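Local structure of NAD_Gly3P_dh, NAD-dependent glycerol-3-phosphate dehydrogenase (Streptosporangium roseum, 5OCM) at residues A71-V76 and L89-S94; R101-W106 and I112-G117; S60-V65 and E143-T148; L133-P138 and P147-L152. The protein binds NADP(H) and acts as an imine reductase, probably an NADPH-dependent oxidoreductase related to the beta-hydroxyacid dehydrogenases. All coordinates share one frame; numbering follows the deposited sequence.

Contact 1: residues A71-V76 and L89-S94; sequences AAVRAV and LVNLTS. With NAP (NADP nicotinamide-adenine-dinucleotide phosphate), chain G.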
loop_
_atom_site.group_PDB
_atom_site.type_symbol
_atom_site.label_atom_id
_atom_site.label_comp_id
_atom_site.label_asym_id
_atom_site.label_seq_id
_atom_site.Cartn_x
_atom_site.Cartn_y
_atom_site.Cartn_z
ATOM N N ALA A 71 19.209 -8.301 20.978
ATOM C CA ALA A 71 20.267 -9.137 21.581
ATOM C C ALA A 71 21.676 -8.628 21.171
ATOM O O ALA A 71 22.566 -8.532 22.018
ATOM C CB ALA A 71 20.110 -10.609 21.220
ATOM N N ALA A 72 21.832 -8.290 19.896
ATOM C CA ALA A 72 23.051 -7.669 19.425
ATOM C C ALA A 72 23.338 -6.319 20.020
ATOM O O ALA A 72 24.502 -6.012 20.408
ATOM C CB ALA A 72 23.045 -7.600 17.872
ATOM N N VAL A 73 22.290 -5.505 20.178
ATOM C CA VAL A 73 22.424 -4.201 20.798
ATOM C C VAL A 73 22.992 -4.377 22.230
ATOM O O VAL A 73 23.938 -3.694 22.605
ATOM C CB VAL A 73 21.085 -3.470 20.895
ATOM C CG1 VAL A 73 21.181 -2.225 21.809
ATOM C CG2 VAL A 73 20.631 -3.051 19.512
ATOM N N ARG A 74 22.397 -5.281 22.986
ATOM C CA ARG A 74 22.841 -5.514 24.372
ATOM C C ARG A 74 24.297 -6.025 24.388
ATOM O O ARG A 74 25.092 -5.558 25.203
ATOM C CB ARG A 74 21.929 -6.512 25.120
ATOM C CG ARG A 74 20.527 -5.919 25.473
ATOM C CD ARG A 74 19.703 -6.563 26.593
ATOM N NE ARG A 74 20.138 -7.874 27.065
ATOM C CZ ARG A 74 19.865 -9.060 26.466
ATOM N NH1 ARG A 74 19.187 -9.135 25.305
ATOM N NH2 ARG A 74 20.338 -10.189 27.011
ATOM N N ALA A 75 24.641 -6.923 23.481
ATOM C CA ALA A 75 26.009 -7.417 23.384
ATOM C C ALA A 75 27.009 -6.269 23.134
ATOM O O ALA A 75 28.085 -6.256 23.743
ATOM C CB ALA A 75 26.143 -8.479 22.289
ATOM N N VAL A 76 26.668 -5.325 22.259
ATOM C CA VAL A 76 27.579 -4.220 21.940
ATOM C C VAL A 76 27.631 -3.223 23.092
ATOM O O VAL A 76 28.716 -2.753 23.469
ATOM C CB VAL A 76 27.186 -3.550 20.620
ATOM C CG1 VAL A 76 27.991 -2.291 20.409
ATOM C CG2 VAL A 76 27.418 -4.501 19.451
ATOM N N LEU A 89 23.342 8.509 22.898
ATOM C CA LEU A 89 23.274 7.229 22.249
ATOM C C LEU A 89 21.978 7.200 21.439
ATOM O O LEU A 89 20.900 7.500 21.983
ATOM C CB LEU A 89 23.248 6.126 23.287
ATOM C CG LEU A 89 22.998 4.713 22.831
ATOM C CD1 LEU A 89 24.092 4.250 21.902
ATOM C CD2 LEU A 89 22.836 3.766 24.028
ATOM N N VAL A 90 22.087 6.819 20.165
ATOM C CA VAL A 90 20.955 6.769 19.249
ATOM C C VAL A 90 20.876 5.345 18.710
ATOM O O VAL A 90 21.836 4.856 18.095
ATOM C CB VAL A 90 21.139 7.734 18.065
ATOM C CG1 VAL A 90 19.997 7.596 17.036
ATOM C CG2 VAL A 90 21.298 9.189 18.561
ATOM N N ASN A 91 19.772 4.647 18.981
ATOM C CA ASN A 91 19.630 3.256 18.577
ATOM C C ASN A 91 18.636 3.154 17.448
ATOM O O ASN A 91 17.470 3.497 17.622
ATOM C CB ASN A 91 19.173 2.437 19.773
ATOM C CG ASN A 91 19.051 0.944 19.466
ATOM O OD1 ASN A 91 19.499 0.454 18.415
ATOM N ND2 ASN A 91 18.539 0.202 20.475
ATOM N N LEU A 92 19.125 2.759 16.288
ATOM C CA LEU A 92 18.326 2.622 15.060
ATOM C C LEU A 92 18.114 1.152 14.686
ATOM O O LEU A 92 17.682 0.805 13.557
ATOM C CB LEU A 92 18.978 3.399 13.907
ATOM C CG LEU A 92 19.113 4.919 14.113
ATOM C CD1 LEU A 92 19.751 5.597 12.910
ATOM C CD2 LEU A 92 17.778 5.531 14.481
ATOM N N THR A 93 18.420 0.248 15.624
ATOM C CA THR A 93 18.188 -1.183 15.409
ATOM C C THR A 93 16.681 -1.500 15.493
ATOM O O THR A 93 16.017 -0.991 16.362
ATOM C CB THR A 93 18.957 -1.976 16.494
ATOM O OG1 THR A 93 20.351 -1.595 16.408
ATOM C CG2 THR A 93 18.811 -3.444 16.323
ATOM N N SER A 94 16.168 -2.366 14.628
ATOM C CA SER A 94 14.773 -2.818 14.711
ATOM C C SER A 94 14.482 -3.563 16.016
ATOM O O SER A 94 15.339 -4.220 16.580
ATOM C CB SER A 94 14.397 -3.688 13.521
ATOM O OG SER A 94 14.711 -3.057 12.329
HETATM P PA NAP G . 22.758 -6.639 8.140
HETATM O O1A NAP G . 23.334 -6.320 6.762
HETATM O O2A NAP G . 22.418 -8.055 8.243
HETATM O O5B NAP G . 23.759 -6.188 9.351
HETATM C C5B NAP G . 23.608 -6.761 10.646
HETATM C C4B NAP G . 24.635 -6.021 11.468
HETATM O O4B NAP G . 24.530 -6.337 12.844
HETATM C C3B NAP G . 26.117 -6.289 11.053
HETATM O O3B NAP G . 26.919 -5.090 11.158
HETATM C C2B NAP G . 26.532 -7.328 12.115
HETATM O O2B NAP G . 27.954 -7.478 12.287
HETATM C C1B NAP G . 25.826 -6.778 13.324
HETATM N N9A NAP G . 25.668 -7.739 14.399
HETATM C C8A NAP G . 24.873 -8.812 14.459
HETATM N N7A NAP G . 24.997 -9.443 15.618
HETATM C C5A NAP G . 25.913 -8.749 16.322
HETATM C C6A NAP G . 26.512 -8.866 17.639
HETATM N N6A NAP G . 26.140 -9.911 18.475
HETATM N N1A NAP G . 27.495 -8.003 17.980
HETATM C C2A NAP G . 27.872 -6.985 17.175
HETATM N N3A NAP G . 27.347 -6.784 15.949
HETATM C C4A NAP G . 26.381 -7.635 15.525
HETATM O O3 NAP G . 21.424 -5.869 8.493
HETATM P PN NAP G . 21.061 -4.360 7.954
HETATM O O1N NAP G . 20.214 -4.472 6.753
HETATM O O2N NAP G . 22.271 -3.424 8.112
HETATM O O5D NAP G . 20.014 -4.086 9.155
HETATM C C5D NAP G . 20.514 -3.560 10.387
HETATM C C4D NAP G . 19.315 -3.066 11.171
HETATM O O4D NAP G . 18.666 -1.974 10.389
HETATM C C3D NAP G . 18.312 -4.206 11.441
HETATM O O3D NAP G . 17.721 -4.066 12.745
HETATM C C2D NAP G . 17.281 -3.934 10.333
HETATM O O2D NAP G . 15.960 -4.450 10.559
HETATM C C1D NAP G . 17.331 -2.384 10.267
HETATM N N1N NAP G . 16.849 -1.842 9.012
HETATM C C2N NAP G . 17.388 -2.200 7.865
HETATM C C3N NAP G . 16.895 -1.694 6.647
HETATM C C7N NAP G . 17.405 -2.111 5.320
HETATM O O7N NAP G . 16.756 -1.680 4.342
HETATM N N7N NAP G . 18.447 -2.889 5.219
HETATM C C4N NAP G . 15.857 -0.747 6.667
HETATM C C5N NAP G . 15.396 -0.320 7.908
HETATM C C6N NAP G . 15.921 -0.893 9.054
HETATM P P2B NAP G . 28.762 -8.483 11.333
HETATM O O1X NAP G . 29.012 -7.722 10.073
HETATM O O2X NAP G . 29.925 -8.781 12.217
HETATM O O3X NAP G . 27.900 -9.746 11.274
#
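V73 of helix 70-77 faces N91, at the end of strand 88-91, and T93 just beyond it, touching them with its two methyls. V73 and N91 approach from opposite directions, and CG1 of V73 stops 3.8 Å from ND2 of N91. T93 instead slides past V73, so that CG2 of V73 lies 3.4 Å from T93 OG1 and also touches CB and CG2 of the threonine. The amide of N91, its CG anti to the backbone N (chi1 -177°), is fastened to its own chain. OD1 of N91 takes two bonds: T93 OG1 donates to it over 3.0 Å, in the carbonyl plane and at a C=O...donor angle of 160°, while the backbone N of T93 comes from 46° above that plane, closing an Asx turn. ND2 of N91 is hydrogen-bonded to OH of Y114, and T93 OG1 is also hydrogen-bonded to the backbone N of V67. Replacing N91 by a leucine is likely to leave OG1 and N of T93 without their shared acceptor and Y114 without its amide partner. The turn leads straight into S94, whose N donates to O3D of the nicotinamide ribose of NADP over 3.0 Å and whose OG pairs with O2D at 2.6 Å. From the helix, A72 CB and V76 CG2 press on the adenine, the latter 3.4 Å from C2A. The contact thus joins helix and second strand of the Rossmann beta-alpha-beta unit 62-65, 70-77, 88-91, with strand 88-91 lying between strands 62-65 and 113-120.

Contact 2: residues R101-W106 and I112-G117; sequences RATAEW and ITYLDG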
loop_
_atom_site.group_PDB
_atom_site.type_symbol
_atom_site.label_atom_id
_atom_site.label_comp_id
_atom_site.label_asym_id
_atom_site.label_seq_id
_atom_site.Cartn_x
_atom_site.Cartn_y
_atom_site.Cartn_z
ATOM N N ARG A 101 12.141 0.102 25.511
ATOM C CA ARG A 101 12.008 0.604 26.884
ATOM C C ARG A 101 13.056 -0.041 27.811
ATOM O O ARG A 101 13.515 0.626 28.756
ATOM C CB ARG A 101 10.563 0.392 27.421
ATOM C CG ARG A 101 9.563 1.262 26.698
ATOM C CD ARG A 101 8.154 1.198 27.245
ATOM N NE ARG A 101 7.221 1.822 26.265
ATOM C CZ ARG A 101 6.286 1.203 25.539
ATOM N NH1 ARG A 101 6.106 -0.103 25.648
ATOM N NH2 ARG A 101 5.566 1.892 24.659
ATOM N N ALA A 102 13.424 -1.282 27.543
ATOM C CA ALA A 102 14.452 -1.969 28.319
ATOM C C ALA A 102 15.809 -1.284 28.109
ATOM O O ALA A 102 16.506 -1.002 29.085
ATOM C CB ALA A 102 14.532 -3.454 27.971
ATOM N N THR A 103 16.172 -0.984 26.860
ATOM C CA THR A 103 17.426 -0.241 26.619
ATOM C C THR A 103 17.361 1.161 27.212
ATOM O O THR A 103 18.346 1.633 27.796
ATOM C CB THR A 103 17.765 -0.210 25.119
ATOM O OG1 THR A 103 17.862 -1.572 24.681
ATOM C CG2 THR A 103 19.113 0.503 24.884
ATOM N N ALA A 104 16.204 1.809 27.156
ATOM C CA ALA A 104 16.049 3.112 27.780
ATOM C C ALA A 104 16.293 3.083 29.296
ATOM O O ALA A 104 16.911 4.003 29.834
ATOM C CB ALA A 104 14.687 3.738 27.464
ATOM N N GLU A 105 15.801 2.035 29.959
ATOM C CA GLU A 105 16.017 1.865 31.402
ATOM C C GLU A 105 17.505 1.649 31.713
ATOM O O GLU A 105 18.055 2.286 32.633
ATOM C CB GLU A 105 15.150 0.726 31.937
ATOM C CG GLU A 105 15.419 0.362 33.420
ATOM C CD GLU A 105 14.378 -0.568 34.049
ATOM O OE1 GLU A 105 13.857 -1.383 33.290
ATOM O OE2 GLU A 105 14.098 -0.465 35.289
ATOM N N TRP A 106 18.160 0.780 30.922
ATOM C CA TRP A 106 19.611 0.552 31.017
ATOM C C TRP A 106 20.388 1.881 30.912
ATOM O O TRP A 106 21.263 2.180 31.712
ATOM C CB TRP A 106 20.052 -0.469 29.969
ATOM C CG TRP A 106 21.516 -0.735 29.942
ATOM C CD1 TRP A 106 22.211 -1.665 30.651
ATOM C CD2 TRP A 106 22.489 -0.024 29.155
ATOM N NE1 TRP A 106 23.543 -1.583 30.344
ATOM C CE2 TRP A 106 23.736 -0.584 29.435
ATOM C CE3 TRP A 106 22.403 1.016 28.224
ATOM C CZ2 TRP A 106 24.901 -0.132 28.833
ATOM C CZ3 TRP A 106 23.561 1.474 27.636
ATOM C CH2 TRP A 106 24.776 0.913 27.933
ATOM N N ILE A 112 23.020 7.908 30.647
ATOM C CA ILE A 112 23.294 8.036 29.196
ATOM C C ILE A 112 22.058 8.589 28.525
ATOM O O ILE A 112 21.035 7.951 28.618
ATOM C CB ILE A 112 23.632 6.690 28.596
ATOM C CG1 ILE A 112 24.905 6.109 29.277
ATOM C CG2 ILE A 112 23.880 6.849 27.099
ATOM C CD1 ILE A 112 25.015 4.565 28.999
ATOM N N THR A 113 22.169 9.735 27.864
ATOM C CA THR A 113 20.982 10.281 27.178
ATOM C C THR A 113 20.727 9.431 25.938
ATOM O O THR A 113 21.688 9.026 25.236
ATOM C CB THR A 113 20.928 11.838 26.988
ATOM O OG1 THR A 113 20.687 12.302 25.605
ATOM C CG2 THR A 113 21.833 12.594 27.819
ATOM N N TYR A 114 19.478 9.064 25.719
ATOM C CA TYR A 114 19.135 7.974 24.805
ATOM C C TYR A 114 17.971 8.365 23.900
ATOM O O TYR A 114 16.921 8.798 24.390
ATOM C CB TYR A 114 18.733 6.753 25.609
ATOM C CG TYR A 114 18.376 5.568 24.789
ATOM C CD1 TYR A 114 19.289 4.985 23.945
ATOM C CD2 TYR A 114 17.121 4.984 24.882
ATOM C CE1 TYR A 114 18.963 3.877 23.187
ATOM C CE2 TYR A 114 16.771 3.847 24.113
ATOM C CZ TYR A 114 17.666 3.316 23.255
ATOM O OH TYR A 114 17.372 2.204 22.521
ATOM N N LEU A 115 18.160 8.204 22.586
ATOM C CA LEU A 115 17.100 8.359 21.608
ATOM C C LEU A 115 16.930 7.032 20.913
ATOM O O LEU A 115 17.914 6.382 20.532
ATOM C CB LEU A 115 17.471 9.413 20.582
ATOM C CG LEU A 115 17.482 10.869 21.104
ATOM C CD1 LEU A 115 18.051 11.797 20.060
ATOM C CD2 LEU A 115 16.066 11.324 21.532
ATOM N N ASP A 116 15.679 6.604 20.758
ATOM C CA ASP A 116 15.383 5.357 20.100
ATOM C C ASP A 116 14.696 5.702 18.810
ATOM O O ASP A 116 13.642 6.384 18.845
ATOM C CB ASP A 116 14.504 4.466 20.999
ATOM C CG ASP A 116 14.493 3.032 20.524
ATOM O OD1 ASP A 116 13.857 2.733 19.468
ATOM O OD2 ASP A 116 15.131 2.152 21.177
ATOM N N GLY A 117 15.212 5.258 17.680
ATOM C CA GLY A 117 14.689 5.628 16.370
ATOM C C GLY A 117 14.407 4.475 15.435
ATOM O O GLY A 117 14.813 3.353 15.677
#
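Y114 packs its ring obliquely on T103 and A104, and with it helix 97-109 packs on strand 113-120, the helix and second strand of a Rossmann beta-alpha-beta unit that begins with strand 88-91. The tyrosine has CG anti to the backbone N (chi1 -179°), which sends the ring out from the strand toward the helix, with CD2 at A104 and OH at T103. Its CD2 lies 3.6 Å from CA of A104 and 3.8 Å from that residue's CB, so backbone and methyl share the packing. T103 crosses the tyrosine at about a right angle; its CG2, anti to its own backbone N, sits 3.4 Å from Y114 OH, while its OG1 lies beside the backbone N. The phenol oxygen is buried and, besides being held by N91, makes a weak bond of 2.6 Å from Y114 OH to OD2 of D116. H163 brings its ring against that of Y114. Further along the helix W106 starts out beside the strand, yet its extended side chain (chi1 178°) swings the six-membered ring back to I112. R110 makes a cation-pi contact with this indole. The isoleucine answers with a single methyl: I112 CD1 touches W106 CZ3 at 3.7 Å and W106 CH2 at 3.8 Å.

Contact 3: residues S60-V65 and E143-T148; sequences SPLVVV and EAHEPT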
loop_
_atom_site.group_PDB
_atom_site.type_symbol
_atom_site.label_atom_id
_atom_site.label_comp_id
_atom_site.label_asym_id
_atom_site.label_seq_id
_atom_site.Cartn_x
_atom_site.Cartn_y
_atom_site.Cartn_z
ATOM N N SER A 60 33.380 10.124 19.797
ATOM C CA SER A 60 32.365 11.087 19.403
ATOM C C SER A 60 31.363 11.415 20.498
ATOM O O SER A 60 31.070 10.567 21.334
ATOM C CB SER A 60 31.544 10.560 18.181
ATOM O OG SER A 60 32.408 10.038 17.160
ATOM N N PRO A 61 30.748 12.596 20.436
ATOM C CA PRO A 61 29.667 12.911 21.386
ATOM C C PRO A 61 28.316 12.310 21.021
ATOM O O PRO A 61 27.400 12.382 21.850
ATOM C CB PRO A 61 29.556 14.441 21.297
ATOM C CG PRO A 61 30.071 14.776 19.944
ATOM C CD PRO A 61 31.139 13.771 19.640
ATOM N N LEU A 62 28.184 11.756 19.827
ATOM C CA LEU A 62 26.929 11.173 19.316
ATOM C C LEU A 62 27.296 9.791 18.784
ATOM O O LEU A 62 28.171 9.673 17.913
ATOM C CB LEU A 62 26.345 12.032 18.215
ATOM C CG LEU A 62 25.044 11.606 17.599
ATOM C CD1 LEU A 62 23.951 11.738 18.592
ATOM C CD2 LEU A 62 24.650 12.382 16.376
ATOM N N VAL A 63 26.647 8.756 19.316
ATOM C CA VAL A 63 26.959 7.380 18.982
ATOM C C VAL A 63 25.688 6.701 18.492
ATOM O O VAL A 63 24.691 6.613 19.209
ATOM C CB VAL A 63 27.481 6.589 20.184
ATOM C CG1 VAL A 63 27.808 5.129 19.782
ATOM C CG2 VAL A 63 28.689 7.280 20.790
ATOM N N VAL A 64 25.747 6.224 17.258
ATOM C CA VAL A 64 24.581 5.645 16.571
ATOM C C VAL A 64 24.842 4.129 16.453
ATOM O O VAL A 64 25.898 3.727 15.962
ATOM C CB VAL A 64 24.438 6.226 15.190
ATOM C CG1 VAL A 64 23.272 5.566 14.427
ATOM C CG2 VAL A 64 24.205 7.727 15.316
ATOM N N VAL A 65 23.867 3.297 16.856
ATOM C CA VAL A 65 24.021 1.871 16.716
ATOM C C VAL A 65 22.977 1.354 15.738
ATOM O O VAL A 65 21.773 1.679 15.874
ATOM C CB VAL A 65 23.979 1.090 18.066
ATOM C CG1 VAL A 65 22.972 1.547 19.015
ATOM C CG2 VAL A 65 23.996 -0.407 17.881
ATOM N N GLU A 143 16.163 17.790 19.842
ATOM C CA GLU A 143 16.410 19.183 19.353
ATOM C C GLU A 143 17.899 19.509 19.283
ATOM O O GLU A 143 18.363 20.113 18.296
ATOM C CB GLU A 143 15.606 20.236 20.187
ATOM C CG GLU A 143 14.094 20.250 19.795
ATOM C CD GLU A 143 13.208 21.052 20.730
ATOM O OE1 GLU A 143 13.666 21.388 21.867
ATOM O OE2 GLU A 143 12.037 21.291 20.330
ATOM N N ALA A 144 18.665 19.073 20.264
ATOM C CA ALA A 144 20.126 19.334 20.270
ATOM C C ALA A 144 20.859 18.624 19.141
ATOM O O ALA A 144 21.861 19.123 18.684
ATOM C CB ALA A 144 20.754 18.925 21.588
ATOM N N HIS A 145 20.405 17.450 18.710
ATOM C CA HIS A 145 21.149 16.663 17.712
ATOM C C HIS A 145 20.454 16.544 16.361
ATOM O O HIS A 145 21.029 16.000 15.433
ATOM C CB HIS A 145 21.473 15.280 18.306
ATOM C CG HIS A 145 22.409 15.362 19.450
ATOM N ND1 HIS A 145 23.763 15.546 19.280
ATOM C CD2 HIS A 145 22.189 15.463 20.782
ATOM C CE1 HIS A 145 24.348 15.677 20.456
ATOM N NE2 HIS A 145 23.404 15.698 21.384
ATOM N N GLU A 146 19.271 17.151 16.224
ATOM C CA GLU A 146 18.519 17.144 14.943
ATOM C C GLU A 146 19.339 17.623 13.755
ATOM O O GLU A 146 19.224 17.029 12.678
ATOM C CB GLU A 146 17.194 17.920 15.070
ATOM C CG GLU A 146 16.322 18.051 13.806
ATOM C CD GLU A 146 15.037 18.924 14.006
ATOM O OE1 GLU A 146 14.987 19.792 14.958
ATOM O OE2 GLU A 146 14.047 18.702 13.254
ATOM N N PRO A 147 20.152 18.683 13.911
ATOM C CA PRO A 147 20.896 19.140 12.719
ATOM C C PRO A 147 21.849 18.083 12.164
ATOM O O PRO A 147 21.916 17.919 10.936
ATOM C CB PRO A 147 21.662 20.400 13.220
ATOM C CG PRO A 147 20.854 20.881 14.369
ATOM C CD PRO A 147 20.278 19.630 15.029
ATOM N N THR A 148 22.484 17.305 13.034
ATOM C CA THR A 148 23.302 16.181 12.619
ATOM C C THR A 148 22.467 14.962 12.163
ATOM O O THR A 148 22.763 14.382 11.107
ATOM C CB THR A 148 24.261 15.767 13.740
ATOM O OG1 THR A 148 25.066 16.899 14.018
ATOM C CG2 THR A 148 25.178 14.670 13.304
#
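Segments 60-65 and 143-148 come closest at the CA atoms of L62 and H145, 8.1 Å apart, and the helix is kinked where the N of P147, which carries no hydrogen, and that of T148 have no bond to the turn before. L62 is the residue of 60-65 that makes the close contacts, splitting its two methyls between two helix residues. The leucine stretches out from the sheet with CG anti to its backbone N (chi1 -179°). The side chains of L62 and H145 slide past each other in opposite directions, and L62 CD1 makes an off-centre CH-pi contact with the imidazole of H145, 4.2 Å from the centroid and 29° from the ring normal. The nearest ring atom is ND1 of H145, with L62 CD1 3.9 Å away. The other methyl takes a different kind of partner: L62 CD2 and T148 CG2 meet tip to tip at 3.9 Å. T148 can offer this methyl because CG2 stands anti to its backbone N, with OG1 turned beside that N. This second touch is carbon on carbon, whereas the first sets a methyl against a polar ring. The contact lies away from the cofactor and joins the middle of the Rossmann sheet to the helix that follows strand 131-136. Strand 62-65 runs between strands 6-9 and 88-91; V6, V88 and V90 pack against L62, V88 also touches H145, and H27 reaches T148.

Contact 4: residues L133-P138 and P147-L152; sequences LLYSGP and PTLRSL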
loop_
_atom_site.group_PDB
_atom_site.type_symbol
_atom_site.label_atom_id
_atom_site.label_comp_id
_atom_site.label_asym_id
_atom_site.label_seq_id
_atom_site.Cartn_x
_atom_site.Cartn_y
_atom_site.Cartn_z
ATOM N N LEU A 133 12.689 9.179 8.986
ATOM C CA LEU A 133 13.179 8.525 10.201
ATOM C C LEU A 133 12.426 9.078 11.392
ATOM O O LEU A 133 12.143 10.287 11.465
ATOM C CB LEU A 133 14.694 8.752 10.385
ATOM C CG LEU A 133 15.623 8.149 9.349
ATOM C CD1 LEU A 133 15.878 9.211 8.223
ATOM C CD2 LEU A 133 16.980 7.786 9.942
ATOM N N LEU A 134 12.134 8.201 12.349
ATOM C CA LEU A 134 11.278 8.552 13.512
ATOM C C LEU A 134 12.116 8.406 14.773
ATOM O O LEU A 134 12.841 7.435 14.894
ATOM C CB LEU A 134 10.116 7.591 13.608
ATOM C CG LEU A 134 9.321 7.390 12.346
ATOM C CD1 LEU A 134 8.179 6.402 12.561
ATOM C CD2 LEU A 134 8.771 8.711 11.841
ATOM N N TYR A 135 11.977 9.361 15.701
ATOM C CA TYR A 135 12.771 9.326 16.942
ATOM C C TYR A 135 11.847 9.508 18.136
ATOM O O TYR A 135 10.877 10.289 18.077
ATOM C CB TYR A 135 13.789 10.469 16.941
ATOM C CG TYR A 135 14.885 10.270 15.962
ATOM C CD1 TYR A 135 14.744 10.661 14.635
ATOM C CD2 TYR A 135 16.056 9.608 16.321
ATOM C CE1 TYR A 135 15.732 10.398 13.701
ATOM C CE2 TYR A 135 17.040 9.336 15.416
ATOM C CZ TYR A 135 16.888 9.760 14.094
ATOM O OH TYR A 135 17.827 9.485 13.167
ATOM N N SER A 136 12.194 8.822 19.221
ATOM C CA SER A 136 11.536 9.017 20.494
ATOM C C SER A 136 12.527 9.101 21.584
ATOM O O SER A 136 13.647 8.551 21.496
ATOM C CB SER A 136 10.623 7.819 20.822
ATOM O OG SER A 136 9.780 7.564 19.759
ATOM N N GLY A 137 12.125 9.786 22.650
ATOM C CA GLY A 137 13.024 10.023 23.812
ATOM C C GLY A 137 12.908 11.480 24.195
ATOM O O GLY A 137 11.947 12.151 23.822
ATOM N N PRO A 138 13.872 11.982 24.959
ATOM C CA PRO A 138 13.734 13.392 25.451
ATOM C C PRO A 138 13.775 14.392 24.356
ATOM O O PRO A 138 14.683 14.363 23.496
ATOM C CB PRO A 138 14.916 13.576 26.404
ATOM C CG PRO A 138 15.640 12.292 26.434
ATOM C CD PRO A 138 15.047 11.279 25.523
ATOM N N PRO A 147 20.152 18.683 13.911
ATOM C CA PRO A 147 20.896 19.140 12.719
ATOM C C PRO A 147 21.849 18.083 12.164
ATOM O O PRO A 147 21.916 17.919 10.936
ATOM C CB PRO A 147 21.662 20.400 13.220
ATOM C CG PRO A 147 20.854 20.881 14.369
ATOM C CD PRO A 147 20.278 19.630 15.029
ATOM N N THR A 148 22.484 17.305 13.034
ATOM C CA THR A 148 23.302 16.181 12.619
ATOM C C THR A 148 22.467 14.962 12.163
ATOM O O THR A 148 22.763 14.382 11.107
ATOM C CB THR A 148 24.261 15.767 13.740
ATOM O OG1 THR A 148 25.066 16.899 14.018
ATOM C CG2 THR A 148 25.178 14.670 13.304
ATOM N N LEU A 149 21.440 14.614 12.926
ATOM C CA LEU A 149 20.557 13.504 12.540
ATOM C C LEU A 149 19.920 13.742 11.172
ATOM O O LEU A 149 19.715 12.781 10.416
ATOM C CB LEU A 149 19.463 13.276 13.577
ATOM C CG LEU A 149 20.076 12.721 14.894
ATOM C CD1 LEU A 149 19.062 12.773 16.038
ATOM C CD2 LEU A 149 20.732 11.349 14.767
ATOM N N ARG A 150 19.643 15.003 10.848
ATOM C CA ARG A 150 19.057 15.333 9.534
ATOM C C ARG A 150 19.925 14.951 8.348
ATOM O O ARG A 150 19.410 14.840 7.214
ATOM C CB ARG A 150 18.632 16.821 9.431
ATOM C CG ARG A 150 17.317 17.100 10.159
ATOM C CD ARG A 150 16.865 18.575 10.221
ATOM N NE ARG A 150 16.684 19.009 8.825
ATOM C CZ ARG A 150 15.614 18.720 8.045
ATOM N NH1 ARG A 150 14.540 18.065 8.514
ATOM N NH2 ARG A 150 15.633 19.112 6.765
ATOM N N SER A 151 21.216 14.676 8.541
ATOM C CA SER A 151 22.031 14.128 7.472
ATOM C C SER A 151 21.500 12.830 6.900
ATOM O O SER A 151 21.775 12.492 5.751
ATOM C CB SER A 151 23.478 13.891 7.946
ATOM O OG SER A 151 24.069 15.152 8.223
ATOM N N LEU A 152 20.783 12.077 7.733
ATOM C CA LEU A 152 20.227 10.780 7.322
ATOM C C LEU A 152 18.966 10.940 6.480
ATOM O O LEU A 152 18.599 10.039 5.733
ATOM C CB LEU A 152 19.942 9.916 8.510
ATOM C CG LEU A 152 21.106 9.694 9.473
ATOM C CD1 LEU A 152 20.687 8.852 10.656
ATOM C CD2 LEU A 152 22.301 9.071 8.741
HETATM O O HOH W 1 17.666 11.119 10.967
#
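Four side chains, L133 and Y135 from the strand, L149 of the helix and L152 of the 3-10 segment 150-152, all turn CG anti to their carbonyl carbon (Y135 chi1 -71°), and this leans them together beside the sheet. Y135 and L149 meet over a face: CD1 of L149 stands 4.0 Å above the phenol plane of Y135, displaced toward the rim near CE2. The second methyl, L149 CD2, reaches the oxygen end instead, 3.8 Å from Y135 OH. L152 meets the tyrosine at about a right angle, its CD1 3.9 Å from the same OH. L133 also runs crosswise to L152, with L133 CD2 against L152 CB at 3.9 Å, while L133 CD1 rests by the carbonyl O of L152. With an alanine in place of L133, CB and CD1 of L152 would probably lose their neighbouring methyls. The contact links strand 131-136 to helix 139-149 and the 3-10 segment, within the beta-alpha-beta unit that ends in strand 155-160; L18 and F22 of helix 13-24 also touch L152, and L92 packs on both Y135 and L152. The polar side-chain group among these leucines is the phenol OH of Y135. A water lies 2.7 Å from Y135 OH and donates to the backbone O of L149, also at 2.7 Å. With methyls of L149 and L152 beside it and a water between, the hydroxyl is served without touching that carbonyl directly, so a buried tyrosine and the backbone O of L149 can share one hydrogen-bonding partner.

Overall arrangement
All four contacts lie in the N-terminal Rossmann-type domain and reach one mixed sheet. Along the chain contact 3 opens first at strand 62-65 and closes on helix 139-149; contacts 1 and 2 follow each other inside its loop, and contact 4 ends on and just beyond the same helix, sharing P147 and T148 with contact 3. The centres of contacts 3 and 4 are about 8 Å apart. Those of contacts 1 and 2 are about 10 Å apart, and the remaining pairs lie farther from each other. Strands 62-65, 88-91, 113-120 and 131-136 are successive neighbours in the sheet, with 131-136 antiparallel to 113-120. Contact 1 alone touches NADP; the others pack helical segments on the sheet that carries the cofactor site.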